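Local structure of Red carotenoid protein (RCP) (Nostoc sp., 5FCY) at residues L29-F32 with I33-E36; F101-L104 with L105-G108. The protein binds carotenoids such as beta-carotene in a soluble all-helical domain and probably takes part in cyanobacterial photoprotection. One frame throughout, in Å; residues are numbered along the deposited sequence.

Contact 1: residues L29-F32 with I33-E36; sequences LFWF and IYKE. With BCR (beta-carotene), chain B.
W31 packs against Y34 and K35, and L29 against I33, over the last turns of helix 23-35, in the all-helical carotenoid-binding fold of the orange carotenoid protein family. The tight side faces inward. F30 turns one ring face to the polyene, with beta-carotene C16 3.5 Å above the ring plane and over its centre. W31 adds its CB, 3.7 Å from carotenoid C12. An alanine in place of F30 would probably open a gap over one side of C14-C17 and take from W102 and Y149 the ring they meet there. On another face of the helix, L29 CG meets I33 CD1 at 3.9 Å, and both pack on helices 9-19 and 125-136.

At the border, Y34 and K35 share one face of the W31 indole, the Y34 ring oblique to it with planes 37° apart and its OH hydrogen-bonded to D110. Toward solvent the packing thins out, to K35 and E36. E36 has left the helix; its N bonds weakly to F32 O, and its carboxylate forms a salt bridge with K135. With its CG anti to the backbone N (chi1 165°), W31 runs beside the bent chain of K35, whose CD lies 3.9 Å from W31 CZ2.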
loop_
_atom_site.group_PDB
_atom_site.type_symbol
_atom_site.label_atom_id
_atom_site.label_comp_id
_atom_site.label_asym_id
_atom_site.label_seq_id
_atom_site.Cartn_x
_atom_site.Cartn_y
_atom_site.Cartn_z
ATOM N N LEU A 29 -0.075 7.078 -4.991
ATOM C CA LEU A 29 1.226 6.678 -5.517
ATOM C C LEU A 29 1.346 5.160 -5.573
ATOM O O LEU A 29 1.791 4.596 -6.579
ATOM C CB LEU A 29 2.337 7.276 -4.654
ATOM C CG LEU A 29 3.768 6.952 -5.074
ATOM C CD1 LEU A 29 4.062 7.512 -6.450
ATOM C CD2 LEU A 29 4.745 7.500 -4.053
ATOM N N PHE A 30 0.945 4.482 -4.496
ATOM C CA PHE A 30 1.021 3.024 -4.457
ATOM C C PHE A 30 0.170 2.403 -5.560
ATOM O O PHE A 30 0.552 1.388 -6.151
ATOM C CB PHE A 30 0.566 2.526 -3.079
ATOM C CG PHE A 30 1.245 1.261 -2.598
ATOM C CD1 PHE A 30 2.416 0.790 -3.169
ATOM C CD2 PHE A 30 0.694 0.544 -1.549
ATOM C CE1 PHE A 30 3.019 -0.361 -2.697
ATOM C CE2 PHE A 30 1.290 -0.609 -1.081
ATOM C CZ PHE A 30 2.452 -1.064 -1.658
ATOM N N TRP A 31 -0.986 3.005 -5.853
ATOM C CA TRP A 31 -1.884 2.455 -6.864
ATOM C C TRP A 31 -1.304 2.596 -8.265
ATOM O O TRP A 31 -1.369 1.657 -9.067
ATOM C CB TRP A 31 -3.246 3.144 -6.786
ATOM C CG TRP A 31 -4.099 2.912 -7.991
ATOM C CD1 TRP A 31 -4.314 3.779 -9.022
ATOM C CD2 TRP A 31 -4.848 1.730 -8.297
ATOM N NE1 TRP A 31 -5.153 3.212 -9.949
ATOM C CE2 TRP A 31 -5.496 1.954 -9.528
ATOM C CE3 TRP A 31 -5.035 0.506 -7.650
ATOM C CZ2 TRP A 31 -6.316 1.001 -10.124
ATOM C CZ3 TRP A 31 -5.850 -0.441 -8.242
ATOM C CH2 TRP A 31 -6.481 -0.187 -9.467
ATOM N N PHE A 32 -0.743 3.763 -8.587
ATOM C CA PHE A 32 -0.195 3.964 -9.923
ATOM C C PHE A 32 1.028 3.088 -10.154
ATOM O O PHE A 32 1.201 2.535 -11.246
ATOM C CB PHE A 32 0.139 5.437 -10.139
ATOM C CG PHE A 32 -1.069 6.294 -10.377
ATOM C CD1 PHE A 32 -1.764 6.214 -11.572
ATOM C CD2 PHE A 32 -1.512 7.175 -9.408
ATOM C CE1 PHE A 32 -2.877 6.997 -11.795
ATOM C CE2 PHE A 32 -2.626 7.962 -9.627
ATOM C CZ PHE A 32 -3.308 7.873 -10.821
ATOM N N ILE A 33 1.883 2.944 -9.138
ATOM C CA ILE A 33 2.989 1.993 -9.226
ATOM C C ILE A 33 2.464 0.611 -9.592
ATOM O O ILE A 33 3.044 -0.091 -10.428
ATOM C CB ILE A 33 3.777 1.962 -7.902
ATOM C CG1 ILE A 33 4.456 3.310 -7.651
ATOM C CG2 ILE A 33 4.822 0.851 -7.923
ATOM C CD1 ILE A 33 5.042 3.461 -6.255
ATOM N N TYR A 34 1.358 0.198 -8.968
ATOM C CA TYR A 34 0.781 -1.109 -9.266
ATOM C C TYR A 34 0.377 -1.228 -10.730
ATOM O O TYR A 34 0.415 -2.326 -11.295
ATOM C CB TYR A 34 -0.422 -1.366 -8.358
ATOM C CG TYR A 34 -1.393 -2.396 -8.891
ATOM C CD1 TYR A 34 -1.138 -3.754 -8.762
ATOM C CD2 TYR A 34 -2.572 -2.006 -9.515
ATOM C CE1 TYR A 34 -2.028 -4.697 -9.246
ATOM C CE2 TYR A 34 -3.467 -2.941 -10.001
ATOM C CZ TYR A 34 -3.191 -4.284 -9.863
ATOM O OH TYR A 34 -4.084 -5.212 -10.348
ATOM N N LYS A 35 -0.013 -0.118 -11.362
ATOM C CA LYS A 35 -0.383 -0.155 -12.772
ATOM C C LYS A 35 0.830 -0.152 -13.696
ATOM O O LYS A 35 0.694 -0.513 -14.869
ATOM C CB LYS A 35 -1.299 1.026 -13.111
ATOM C CG LYS A 35 -2.610 1.055 -12.324
ATOM C CD LYS A 35 -3.506 -0.150 -12.612
ATOM C CE LYS A 35 -4.435 0.094 -13.792
ATOM N NZ LYS A 35 -5.255 -1.114 -14.098
ATOM N N GLU A 36 2.004 0.240 -13.201
ATOM C CA GLU A 36 3.238 0.143 -13.968
ATOM C C GLU A 36 3.908 -1.220 -13.817
ATOM O O GLU A 36 5.103 -1.348 -14.107
ATOM C CB GLU A 36 4.216 1.245 -13.548
ATOM C CG GLU A 36 3.594 2.627 -13.406
ATOM C CD GLU A 36 2.979 3.137 -14.697
ATOM O OE1 GLU A 36 3.507 4.119 -15.261
ATOM O OE2 GLU A 36 1.969 2.555 -15.149
HETATM C C1 BCR B . -9.882 7.503 -2.367
HETATM C C2 BCR B . -10.265 8.854 -2.967
HETATM C C3 BCR B . -9.239 9.956 -2.724
HETATM C C4 BCR B . -7.819 9.406 -2.702
HETATM C C5 BCR B . -7.774 8.051 -3.363
HETATM C C6 BCR B . -8.505 7.070 -2.836
HETATM C C7 BCR B . -8.075 5.640 -2.693
HETATM C C8 BCR B . -6.885 5.113 -3.051
HETATM C C9 BCR B . -6.573 3.665 -2.850
HETATM C C10 BCR B . -5.377 3.185 -3.280
HETATM C C11 BCR B . -4.928 1.787 -3.145
HETATM C C33 BCR B . -6.968 7.888 -4.607
HETATM C C31 BCR B . -10.967 6.505 -2.766
HETATM C C32 BCR B . -9.839 7.660 -0.857
HETATM C C34 BCR B . -7.607 2.800 -2.181
HETATM C C12 BCR B . -3.713 1.422 -3.588
HETATM C C13 BCR B . -3.197 0.033 -3.474
HETATM C C14 BCR B . -1.957 -0.249 -3.957
HETATM C C15 BCR B . -1.315 -1.571 -3.907
HETATM C C16 BCR B . -0.095 -1.784 -4.422
HETATM C C17 BCR B . 0.498 -3.128 -4.346
HETATM C C18 BCR B . 1.710 -3.454 -4.838
HETATM C C19 BCR B . 2.163 -4.860 -4.662
HETATM C C20 BCR B . 3.370 -5.313 -5.025
HETATM C C21 BCR B . 3.723 -6.723 -4.799
HETATM C C22 BCR B . 4.905 -7.253 -5.170
HETATM C C23 BCR B . 5.131 -8.703 -4.910
HETATM C C24 BCR B . 6.217 -9.363 -5.333
HETATM C C25 BCR B . 6.449 -10.818 -5.097
HETATM C C26 BCR B . 5.570 -11.623 -4.499
HETATM C C27 BCR B . 5.994 -12.354 -3.246
HETATM C C28 BCR B . 7.505 -12.549 -3.270
HETATM C C29 BCR B . 8.017 -12.718 -4.695
HETATM C C30 BCR B . 7.735 -11.480 -5.547
HETATM C C35 BCR B . -4.078 -0.989 -2.810
HETATM C C36 BCR B . 2.537 -2.406 -5.529
HETATM C C37 BCR B . 5.906 -6.358 -5.845
HETATM C C38 BCR B . 4.212 -11.895 -5.097
HETATM C C39 BCR B . 7.567 -11.876 -7.007
HETATM C C40 BCR B . 8.925 -10.536 -5.423
#

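Contact 2: residues F101-L104 with L105-G108; sequences FWYL and LSQG. With BCR (beta-carotene), chain B.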
loop_
_atom_site.group_PDB
_atom_site.type_symbol
_atom_site.label_atom_id
_atom_site.label_comp_id
_atom_site.label_asym_id
_atom_site.label_seq_id
_atom_site.Cartn_x
_atom_site.Cartn_y
_atom_site.Cartn_z
ATOM N N PHE A 101 -0.532 -8.894 1.047
ATOM C CA PHE A 101 -1.826 -8.316 1.395
ATOM C C PHE A 101 -2.108 -7.070 0.567
ATOM O O PHE A 101 -3.206 -6.907 0.021
ATOM C CB PHE A 101 -1.861 -7.989 2.886
ATOM C CG PHE A 101 -3.007 -7.105 3.284
ATOM C CD1 PHE A 101 -4.290 -7.616 3.387
ATOM C CD2 PHE A 101 -2.802 -5.764 3.563
ATOM C CE1 PHE A 101 -5.347 -6.806 3.755
ATOM C CE2 PHE A 101 -3.855 -4.950 3.933
ATOM C CZ PHE A 101 -5.129 -5.471 4.028
ATOM N N TRP A 102 -1.127 -6.173 0.462
ATOM C CA TRP A 102 -1.329 -4.961 -0.320
ATOM C C TRP A 102 -1.498 -5.273 -1.802
ATOM O O TRP A 102 -2.163 -4.518 -2.518
ATOM C CB TRP A 102 -0.168 -3.991 -0.098
ATOM C CG TRP A 102 -0.341 -3.162 1.131
ATOM C CD1 TRP A 102 0.267 -3.346 2.336
ATOM C CD2 TRP A 102 -1.192 -2.019 1.279
ATOM N NE1 TRP A 102 -0.148 -2.385 3.228
ATOM C CE2 TRP A 102 -1.044 -1.559 2.603
ATOM C CE3 TRP A 102 -2.061 -1.339 0.421
ATOM C CZ2 TRP A 102 -1.733 -0.452 3.088
ATOM C CZ3 TRP A 102 -2.745 -0.238 0.904
ATOM C CH2 TRP A 102 -2.578 0.194 2.225
ATOM N N TYR A 103 -0.915 -6.373 -2.280
ATOM C CA TYR A 103 -1.138 -6.781 -3.663
ATOM C C TYR A 103 -2.578 -7.235 -3.875
ATOM O O TYR A 103 -3.240 -6.809 -4.827
ATOM C CB TYR A 103 -0.170 -7.898 -4.052
ATOM C CG TYR A 103 -0.373 -8.381 -5.468
ATOM C CD1 TYR A 103 0.018 -7.603 -6.548
ATOM C CD2 TYR A 103 -0.965 -9.610 -5.724
ATOM C CE1 TYR A 103 -0.171 -8.036 -7.849
ATOM C CE2 TYR A 103 -1.158 -10.053 -7.021
ATOM C CZ TYR A 103 -0.758 -9.261 -8.080
ATOM O OH TYR A 103 -0.945 -9.693 -9.375
ATOM N N LEU A 104 -3.078 -8.110 -2.997
ATOM C CA LEU A 104 -4.450 -8.591 -3.124
ATOM C C LEU A 104 -5.455 -7.450 -3.045
ATOM O O LEU A 104 -6.542 -7.543 -3.625
ATOM C CB LEU A 104 -4.745 -9.629 -2.043
ATOM C CG LEU A 104 -3.828 -10.854 -2.016
ATOM C CD1 LEU A 104 -4.288 -11.823 -0.946
ATOM C CD2 LEU A 104 -3.776 -11.539 -3.373
ATOM N N LEU A 105 -5.121 -6.375 -2.324
ATOM C CA LEU A 105 -5.978 -5.195 -2.331
ATOM C C LEU A 105 -6.040 -4.577 -3.718
ATOM O O LEU A 105 -7.115 -4.191 -4.187
ATOM C CB LEU A 105 -5.474 -4.165 -1.321
ATOM C CG LEU A 105 -5.554 -4.508 0.166
ATOM C CD1 LEU A 105 -4.983 -3.358 0.979
ATOM C CD2 LEU A 105 -6.981 -4.809 0.594
ATOM N N SER A 106 -4.894 -4.473 -4.392
ATOM C CA SER A 106 -4.881 -3.903 -5.734
ATOM C C SER A 106 -5.631 -4.795 -6.716
ATOM O O SER A 106 -6.376 -4.299 -7.570
ATOM C CB SER A 106 -3.441 -3.677 -6.196
ATOM O OG SER A 106 -2.671 -4.859 -6.076
ATOM N N GLN A 107 -5.452 -6.113 -6.613
ATOM C CA GLN A 107 -6.233 -7.027 -7.442
ATOM C C GLN A 107 -7.720 -6.895 -7.139
ATOM O O GLN A 107 -8.546 -6.794 -8.052
ATOM C CB GLN A 107 -5.766 -8.466 -7.229
ATOM C CG GLN A 107 -4.657 -8.901 -8.162
ATOM C CD GLN A 107 -4.441 -10.398 -8.134
ATOM O OE1 GLN A 107 -5.063 -11.111 -7.347
ATOM N NE2 GLN A 107 -3.562 -10.886 -9.000
ATOM N N GLY A 108 -8.078 -6.894 -5.853
ATOM C CA GLY A 108 -9.467 -6.725 -5.468
ATOM C C GLY A 108 -10.079 -5.425 -5.946
ATOM O O GLY A 108 -11.308 -5.305 -5.983
HETATM C C1 BCR B . -9.882 7.503 -2.367
HETATM C C2 BCR B . -10.265 8.854 -2.967
HETATM C C3 BCR B . -9.239 9.956 -2.724
HETATM C C4 BCR B . -7.819 9.406 -2.702
HETATM C C5 BCR B . -7.774 8.051 -3.363
HETATM C C6 BCR B . -8.505 7.070 -2.836
HETATM C C7 BCR B . -8.075 5.640 -2.693
HETATM C C8 BCR B . -6.885 5.113 -3.051
HETATM C C9 BCR B . -6.573 3.665 -2.850
HETATM C C10 BCR B . -5.377 3.185 -3.280
HETATM C C11 BCR B . -4.928 1.787 -3.145
HETATM C C33 BCR B . -6.968 7.888 -4.607
HETATM C C31 BCR B . -10.967 6.505 -2.766
HETATM C C32 BCR B . -9.839 7.660 -0.857
HETATM C C34 BCR B . -7.607 2.800 -2.181
HETATM C C12 BCR B . -3.713 1.422 -3.588
HETATM C C13 BCR B . -3.197 0.033 -3.474
HETATM C C14 BCR B . -1.957 -0.249 -3.957
HETATM C C15 BCR B . -1.315 -1.571 -3.907
HETATM C C16 BCR B . -0.095 -1.784 -4.422
HETATM C C17 BCR B . 0.498 -3.128 -4.346
HETATM C C18 BCR B . 1.710 -3.454 -4.838
HETATM C C19 BCR B . 2.163 -4.860 -4.662
HETATM C C20 BCR B . 3.370 -5.313 -5.025
HETATM C C21 BCR B . 3.723 -6.723 -4.799
HETATM C C22 BCR B . 4.905 -7.253 -5.170
HETATM C C23 BCR B . 5.131 -8.703 -4.910
HETATM C C24 BCR B . 6.217 -9.363 -5.333
HETATM C C25 BCR B . 6.449 -10.818 -5.097
HETATM C C26 BCR B . 5.570 -11.623 -4.499
HETATM C C27 BCR B . 5.994 -12.354 -3.246
HETATM C C28 BCR B . 7.505 -12.549 -3.270
HETATM C C29 BCR B . 8.017 -12.718 -4.695
HETATM C C30 BCR B . 7.735 -11.480 -5.547
HETATM C C35 BCR B . -4.078 -0.989 -2.810
HETATM C C36 BCR B . 2.537 -2.406 -5.529
HETATM C C37 BCR B . 5.906 -6.358 -5.845
HETATM C C38 BCR B . 4.212 -11.895 -5.097
HETATM C C39 BCR B . 7.567 -11.876 -7.007
HETATM C C40 BCR B . 8.925 -10.536 -5.423
#
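Local packing of F101, W102 and Y103 against L105, S106 and Q107, one turn further on, makes up this contact in the C-terminal half of helix 95-110, where the helix forms part of the carotenoid pocket wall. L105 holds the apolar half together. It touches both rings: CG sits over one face of F101, 4.2 Å from the ring centroid, and CD1 over the six-membered ring of W102, 4.0 Å from that centroid. CD1 also touches F101 CE2. For F101 this depends on a CG anti to the backbone N (chi1 166°), which carries the ring along the helix toward L105. Behind these residues, helices 53-64 and 68-79 pack on F101, and W102 NE1 is hydrogen-bonded to the hydroxyl of Y90.

The carotenoid meets this surface without polar bonds. Methyl C35 lies in the plane of the W102 indole at its edge, and L105 CB approaches the same methyl to 3.8 Å. Further along the polyene, C15 is 3.4 Å from W102 O and 3.8 Å from S106 CB; beyond it C19 reaches the edge of the Y103 ring.

Y103 marks the polar end. Its OH accepts a weak hydrogen bond of 2.9 Å from Q107 NE2, and the amide plane is turned 52° from the ring, a slanting approach that also brings Q107 CD near Y103 CE2. The backbone bonds continue here, with Q107 N bonded to Y103 O at a nearly straight 166° and G108 N to L104 O.

Aromatic and aliphatic side chains lining a long polyene in this way are characteristic of the carotenoid tunnel in the helical domain of the orange carotenoid protein family.

Overall arrangement
Contacts 1 and 2 lie on two helices, 23-35 and 95-110, that pack against each other beside the same beta-carotene, and their centres are 12 Å apart. They touch directly: F30 CE2 comes within 3.7 Å of W102 CD2, and W31 CZ3 within 4.0 Å of S106 O, while Y34 packs on both Y103 and S106. Both reach the middle of the polyene, F30 and Y34 near C16 and W102 and S106 at C15. Their reach overlaps along the chain, F30 touching methyl C36 and W102 and L105 methyl C35; beyond this W31 of contact 1 meets C12 and Y103 of contact 2 meets C19. Together they supply seven of the twenty pocket residues.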